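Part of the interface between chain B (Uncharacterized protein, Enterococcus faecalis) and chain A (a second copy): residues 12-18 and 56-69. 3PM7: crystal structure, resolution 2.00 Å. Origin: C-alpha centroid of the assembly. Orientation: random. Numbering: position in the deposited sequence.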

# COMPACT_ATOMS: atom_id res chain seq x y z
N GLU B 12 15.29 5.50 2.31
CA GLU B 12 14.58 4.45 3.01
C GLU B 12 13.81 5.09 4.16
O GLU B 12 14.40 5.52 5.15
CB GLU B 12 15.57 3.39 3.52
CG GLU B 12 16.55 2.91 2.45
CD GLU B 12 17.50 1.83 2.94
OE1 GLU B 12 17.05 0.93 3.69
OE2 GLU B 12 18.69 1.88 2.57
N VAL B 13 12.49 5.17 4.01
CA VAL B 13 11.68 5.95 4.93
C VAL B 13 11.26 5.16 6.18
O VAL B 13 11.30 5.69 7.29
CB VAL B 13 10.43 6.51 4.25
CG1 VAL B 13 9.69 7.42 5.21
CG2 VAL B 13 10.81 7.30 2.98
N ALA B 14 10.85 3.90 5.99
CA ALA B 14 10.51 3.03 7.11
C ALA B 14 10.50 1.55 6.74
O ALA B 14 10.25 1.17 5.60
CB ALA B 14 9.16 3.41 7.69
N VAL B 15 10.79 0.73 7.75
CA VAL B 15 10.64 -0.72 7.63
C VAL B 15 9.39 -1.10 8.40
O VAL B 15 9.29 -0.86 9.60
CB VAL B 15 11.86 -1.44 8.23
CG1 VAL B 15 11.68 -2.95 8.12
CG2 VAL B 15 13.14 -0.99 7.53
N LEU B 16 8.42 -1.68 7.71
CA LEU B 16 7.16 -2.02 8.37
C LEU B 16 7.22 -3.38 9.05
O LEU B 16 6.65 -3.57 10.12
CB LEU B 16 6.00 -2.00 7.37
CG LEU B 16 5.99 -0.85 6.38
CD1 LEU B 16 4.75 -1.00 5.53
CD2 LEU B 16 6.00 0.47 7.09
N SER B 17 7.89 -4.33 8.41
CA SER B 17 7.94 -5.69 8.92
C SER B 17 9.26 -6.38 8.58
O SER B 17 10.04 -5.88 7.78
CB SER B 17 6.78 -6.53 8.38
OG SER B 17 7.14 -7.19 7.17
N GLU B 18 9.44 -7.56 9.16
CA GLU B 18 10.71 -8.25 9.21
C GLU B 18 10.50 -9.76 9.01
O GLU B 18 9.66 -10.37 9.67
CB GLU B 18 11.29 -8.03 10.60
CG GLU B 18 10.21 -8.24 11.67
CD GLU B 18 10.75 -8.21 13.08
OE1 GLU B 18 11.63 -7.37 13.38
OE2 GLU B 18 10.29 -9.04 13.90
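Chain A (56-69) TLTNEEFAELSKTI

How does chain A lie on the strand of chain B? After the last two residues of a strand, Thr56(A) and Leu57(A), and a turn at Thr58(A), a helix begins at Asn59(A) and runs on past Ile69(A). It packs nearly antiparallel to the strand through Glu12(B) to Glu18(B), with 168° between the N-to-C directions and axes 6.9 Å apart at their closest.

Which residue anchors the contact? Leu16(B) covers the most surface, and its CA lies 4.7 Å from that of Glu61(A). Its CB meets Glu61(A) CB at 3.8 Å. Leu16(B) CD1 lies 4.0 Å from Leu57(A) CD2, and both methyls lie near Leu65(A) CB, Leu16(B) CD2 at 4.2 Å and CD1 at 4.4 Å, one helical turn beyond Glu61(A).

What makes Glu61(A) more than a packing surface? Its carboxylate accepts a hydrogen bond from Ser17(B), OG to OE2 at 2.7 Å. Its other oxygen, OE1, accepts from Thr58(A) N at 3.0 Å, so one side chain joins the helix start to the strand.

Where does the helix meet the earlier part of the strand? Thr68(A) points toward it, with OG1 3.4 Å from Ala14(B) CB and CG2 4.2 Å from Val13(B) CG1. Thr68(A) OG1 donates to Glu64(A) O at 2.8 Å, within its own helix.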

# COMPACT_ATOMS: atom_id res chain seq x y z
N THR A 56 -0.92 -6.46 0.79
CA THR A 56 -1.72 -6.53 2.02
C THR A 56 -0.83 -6.07 3.17
O THR A 56 0.38 -6.27 3.15
CB THR A 56 -2.23 -7.96 2.23
OG1 THR A 56 -2.84 -8.41 1.02
CG2 THR A 56 -3.29 -8.00 3.34
N LEU A 57 -1.41 -5.39 4.16
CA LEU A 57 -0.64 -5.03 5.35
C LEU A 57 -1.16 -5.79 6.56
O LEU A 57 -2.32 -5.63 6.93
CB LEU A 57 -0.71 -3.53 5.61
CG LEU A 57 -0.11 -2.67 4.51
CD1 LEU A 57 -0.40 -1.20 4.74
CD2 LEU A 57 1.39 -2.93 4.42
N THR A 58 -0.31 -6.60 7.18
CA THR A 58 -0.69 -7.19 8.46
C THR A 58 -0.94 -6.01 9.38
O THR A 58 -0.60 -4.87 9.03
CB THR A 58 0.43 -8.04 9.04
OG1 THR A 58 1.54 -7.20 9.37
CG2 THR A 58 0.88 -9.09 8.03
N ASN A 59 -1.54 -6.24 10.54
CA ASN A 59 -1.88 -5.12 11.41
C ASN A 59 -0.65 -4.48 12.05
O ASN A 59 -0.67 -3.30 12.42
CB ASN A 59 -2.89 -5.56 12.47
CG ASN A 59 -4.19 -6.04 11.85
OD1 ASN A 59 -5.09 -5.25 11.58
ND2 ASN A 59 -4.28 -7.35 11.62
N GLU A 60 0.43 -5.26 12.15
CA GLU A 60 1.69 -4.76 12.67
C GLU A 60 2.35 -3.80 11.67
O GLU A 60 2.91 -2.77 12.05
CB GLU A 60 2.63 -5.92 13.05
CG GLU A 60 3.45 -6.51 11.89
CD GLU A 60 2.98 -7.90 11.45
OE1 GLU A 60 2.10 -8.50 12.12
OE2 GLU A 60 3.51 -8.39 10.42
N GLU A 61 2.27 -4.14 10.39
CA GLU A 61 2.78 -3.29 9.32
C GLU A 61 1.95 -2.02 9.18
O GLU A 61 2.49 -0.93 8.94
CB GLU A 61 2.81 -4.05 8.00
CG GLU A 61 3.63 -5.31 8.08
CD GLU A 61 3.52 -6.15 6.83
OE1 GLU A 61 2.44 -6.14 6.19
OE2 GLU A 61 4.52 -6.82 6.48
N PHE A 62 0.64 -2.14 9.33
CA PHE A 62 -0.22 -0.98 9.16
C PHE A 62 -0.05 0.02 10.29
O PHE A 62 -0.24 1.22 10.11
CB PHE A 62 -1.70 -1.35 9.02
CG PHE A 62 -2.55 -0.18 8.63
CD1 PHE A 62 -3.27 0.52 9.59
CD2 PHE A 62 -2.55 0.27 7.32
CE1 PHE A 62 -4.02 1.63 9.23
CE2 PHE A 62 -3.29 1.39 6.95
CZ PHE A 62 -4.03 2.07 7.91
N ALA A 63 0.29 -0.48 11.48
CA ALA A 63 0.51 0.42 12.61
C ALA A 63 1.82 1.16 12.39
O ALA A 63 1.89 2.37 12.61
CB ALA A 63 0.53 -0.35 13.93
N GLU A 64 2.84 0.44 11.95
CA GLU A 64 4.14 1.04 11.59
C GLU A 64 4.04 2.05 10.45
O GLU A 64 4.67 3.09 10.48
CB GLU A 64 5.15 -0.04 11.22
CG GLU A 64 5.74 -0.78 12.41
CD GLU A 64 6.73 0.07 13.20
OE1 GLU A 64 7.12 1.16 12.71
OE2 GLU A 64 7.12 -0.36 14.30
N LEU A 65 3.25 1.72 9.43
CA LEU A 65 3.00 2.65 8.35
C LEU A 65 2.34 3.89 8.93
O LEU A 65 2.63 5.02 8.53
CB LEU A 65 2.08 2.02 7.31
CG LEU A 65 1.71 2.98 6.17
CD1 LEU A 65 2.94 3.59 5.49
CD2 LEU A 65 0.85 2.27 5.15
N SER A 66 1.45 3.67 9.88
CA SER A 66 0.64 4.74 10.46
C SER A 66 1.45 5.64 11.41
O SER A 66 1.31 6.86 11.39
CB SER A 66 -0.57 4.13 11.18
OG SER A 66 -1.64 5.05 11.21
N LYS A 67 2.30 5.03 12.24
CA LYS A 67 3.22 5.79 13.08
C LYS A 67 4.18 6.63 12.23
O LYS A 67 4.54 7.75 12.60
CB LYS A 67 4.03 4.84 13.97
CG LYS A 67 5.23 5.50 14.66
CD LYS A 67 5.96 4.53 15.59
CE LYS A 67 6.94 3.64 14.82
NZ LYS A 67 8.12 4.40 14.29
N THR A 68 4.58 6.09 11.08
CA THR A 68 5.46 6.77 10.15
C THR A 68 4.78 7.97 9.50
O THR A 68 5.31 9.09 9.49
CB THR A 68 5.94 5.81 9.06
OG1 THR A 68 6.76 4.79 9.66
CG2 THR A 68 6.72 6.54 7.98
N ILE A 69 3.60 7.72 8.94
CA ILE A 69 2.86 8.78 8.26
C ILE A 69 2.52 9.94 9.21
O ILE A 69 2.53 11.10 8.80
CB ILE A 69 1.61 8.22 7.56
CG1 ILE A 69 2.03 7.49 6.29
CG2 ILE A 69 0.62 9.32 7.27
CD1 ILE A 69 0.90 7.14 5.36